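Putative branched-chain amino acid transport system substrate-binding protein (Rhodopseudomonas palustris, PDB 3TX6) probably binds aromatic acids related to lignin-derived p-coumaric acid, such as 4-hydroxyphenylpyruvate, in the periplasm and delivers them to an ABC transporter. Local coordinates at residues P299-T304 / Q310-A315. Numbering follows the deposited sequence.
Sequences PVALKT and QEFREA
Apolar side chains of A301, L302, F312 and A315 join the two arms of a helical hairpin in this periplasmic binding protein fold. Helix 282-304 leads into a short loop, and helix 310-322 runs back beside it; the centre of the contact lies about 27 Å from the centre of the chain. The short segments approach to 8.7 Å between axes, at 140° between their N-to-C directions. This spacing is consistent with the small residues where the backbones come nearest: A301 and A315 turn their methyls toward each other, CB to CB 3.8 Å. With CG anti to the backbone N (chi1 -168°), the F312 ring extends across to the other helix beside A301. Its CE1 lies 3.6 Å from A301 CB, and L302 adds CD2 at 3.8 Å from the same CE1, both approaching the ring obliquely. D71, from a loop, also touches the F312 side chain, while A301 also touches I316, one residue beyond A315 on helix 310-322. A leucine in place of F312 would probably lose much of the reach to L302 CD2 and open a gap beside A301. T304 brings its OG1 to 4.1 Å from A315 CB.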
loop_
_atom_site.group_PDB
_atom_site.type_symbol
_atom_site.label_atom_id
_atom_site.label_comp_id
_atom_site.label_asym_id
_atom_site.label_seq_id
_atom_site.Cartn_x
_atom_site.Cartn_y
_atom_site.Cartn_z
ATOM N N PRO A 299 -0.560 -10.838 21.590
ATOM C CA PRO A 299 -1.019 -11.583 22.797
ATOM C C PRO A 299 -0.952 -13.102 22.638
ATOM O O PRO A 299 -0.652 -13.796 23.589
ATOM C CB PRO A 299 -2.458 -11.071 23.019
ATOM C CG PRO A 299 -2.446 -9.696 22.376
ATOM C CD PRO A 299 -1.543 -9.825 21.160
ATOM N N VAL A 300 -1.174 -13.607 21.423
ATOM C CA VAL A 300 -1.037 -15.027 21.159
ATOM C C VAL A 300 0.413 -15.494 21.405
ATOM O O VAL A 300 0.646 -16.474 22.157
ATOM C CB VAL A 300 -1.509 -15.405 19.738
ATOM C CG1 VAL A 300 -1.253 -16.893 19.442
ATOM C CG2 VAL A 300 -2.970 -15.046 19.539
ATOM N N ALA A 301 1.352 -14.753 20.838
ATOM C CA ALA A 301 2.759 -15.044 21.000
ATOM C C ALA A 301 3.161 -14.964 22.488
ATOM O O ALA A 301 3.934 -15.810 22.983
ATOM C CB ALA A 301 3.621 -14.120 20.105
ATOM N N LEU A 302 2.638 -13.975 23.209
ATOM C CA LEU A 302 2.979 -13.776 24.626
ATOM C C LEU A 302 2.538 -14.956 25.544
ATOM O O LEU A 302 3.077 -15.153 26.621
ATOM C CB LEU A 302 2.381 -12.472 25.163
ATOM C CG LEU A 302 3.050 -11.149 24.759
ATOM C CD1 LEU A 302 2.194 -9.912 25.131
ATOM C CD2 LEU A 302 4.447 -11.038 25.328
ATOM N N LYS A 303 1.570 -15.742 25.093
ATOM C CA LYS A 303 1.132 -16.893 25.834
ATOM C C LYS A 303 2.218 -17.906 26.017
ATOM O O LYS A 303 2.228 -18.577 27.070
ATOM C CB LYS A 303 -0.102 -17.579 25.238
ATOM C CG LYS A 303 -1.355 -16.762 25.322
ATOM C CD LYS A 303 -2.540 -17.489 24.674
ATOM C CE LYS A 303 -3.829 -16.694 24.817
ATOM N NZ LYS A 303 -4.955 -17.438 24.221
ATOM N N THR A 304 3.091 -18.041 25.006
ATOM C CA THR A 304 4.026 -19.163 24.922
ATOM C C THR A 304 5.507 -18.776 24.758
ATOM O O THR A 304 6.376 -19.637 24.747
ATOM C CB THR A 304 3.646 -20.096 23.777
ATOM O OG1 THR A 304 3.766 -19.398 22.534
ATOM C CG2 THR A 304 2.208 -20.663 23.967
ATOM N N GLN A 310 13.994 -15.747 19.785
ATOM C CA GLN A 310 13.586 -16.393 18.544
ATOM C C GLN A 310 12.227 -17.081 18.680
ATOM O O GLN A 310 11.469 -17.115 17.718
ATOM C CB GLN A 310 14.651 -17.357 17.967
ATOM C CG GLN A 310 14.348 -17.788 16.511
ATOM C CD GLN A 310 14.252 -16.611 15.516
ATOM O OE1 GLN A 310 15.014 -15.640 15.609
ATOM N NE2 GLN A 310 13.335 -16.707 14.549
ATOM N N GLU A 311 11.985 -17.691 19.835
ATOM C CA GLU A 311 10.712 -18.363 20.093
ATOM C C GLU A 311 9.524 -17.397 19.930
ATOM O O GLU A 311 8.478 -17.780 19.419
ATOM C CB GLU A 311 10.707 -19.009 21.473
ATOM C CG GLU A 311 11.677 -20.163 21.573
ATOM C CD GLU A 311 13.058 -19.793 22.122
ATOM O OE1 GLU A 311 13.638 -18.714 21.856
ATOM O OE2 GLU A 311 13.578 -20.623 22.870
ATOM N N PHE A 312 9.724 -16.145 20.332
ATOM C CA PHE A 312 8.689 -15.114 20.166
ATOM C C PHE A 312 8.465 -14.752 18.703
ATOM O O PHE A 312 7.331 -14.679 18.235
ATOM C CB PHE A 312 9.055 -13.902 20.968
ATOM C CG PHE A 312 7.957 -12.878 21.113
ATOM C CD1 PHE A 312 6.830 -13.088 21.904
ATOM C CD2 PHE A 312 8.065 -11.668 20.447
ATOM C CE1 PHE A 312 5.859 -12.097 21.984
ATOM C CE2 PHE A 312 7.139 -10.689 20.576
ATOM C CZ PHE A 312 6.049 -10.899 21.350
ATOM N N ARG A 313 9.551 -14.590 17.968
ATOM C CA ARG A 313 9.460 -14.325 16.546
ATOM C C ARG A 313 8.738 -15.467 15.821
ATOM O O ARG A 313 7.858 -15.227 14.975
ATOM C CB ARG A 313 10.854 -14.051 15.975
ATOM C CG ARG A 313 11.474 -12.768 16.530
ATOM C CD ARG A 313 12.740 -12.363 15.783
ATOM N NE ARG A 313 13.861 -13.278 15.995
ATOM C CZ ARG A 313 14.733 -13.168 16.995
ATOM N NH1 ARG A 313 14.626 -12.184 17.840
ATOM N NH2 ARG A 313 15.733 -14.017 17.120
ATOM N N GLU A 314 9.071 -16.703 16.179
ATOM C CA GLU A 314 8.412 -17.850 15.604
ATOM C C GLU A 314 6.924 -17.883 15.977
ATOM O O GLU A 314 6.087 -18.190 15.148
ATOM C CB GLU A 314 9.142 -19.128 16.033
ATOM C CG GLU A 314 8.481 -20.410 15.591
ATOM C CD GLU A 314 8.578 -20.672 14.101
ATOM O OE1 GLU A 314 9.220 -19.910 13.358
ATOM O OE2 GLU A 314 8.036 -21.713 13.676
ATOM N N ALA A 315 6.593 -17.561 17.217
ATOM C CA ALA A 315 5.191 -17.586 17.674
ATOM C C ALA A 315 4.389 -16.483 16.967
ATOM O O ALA A 315 3.217 -16.689 16.654
ATOM C CB ALA A 315 5.085 -17.454 19.191
#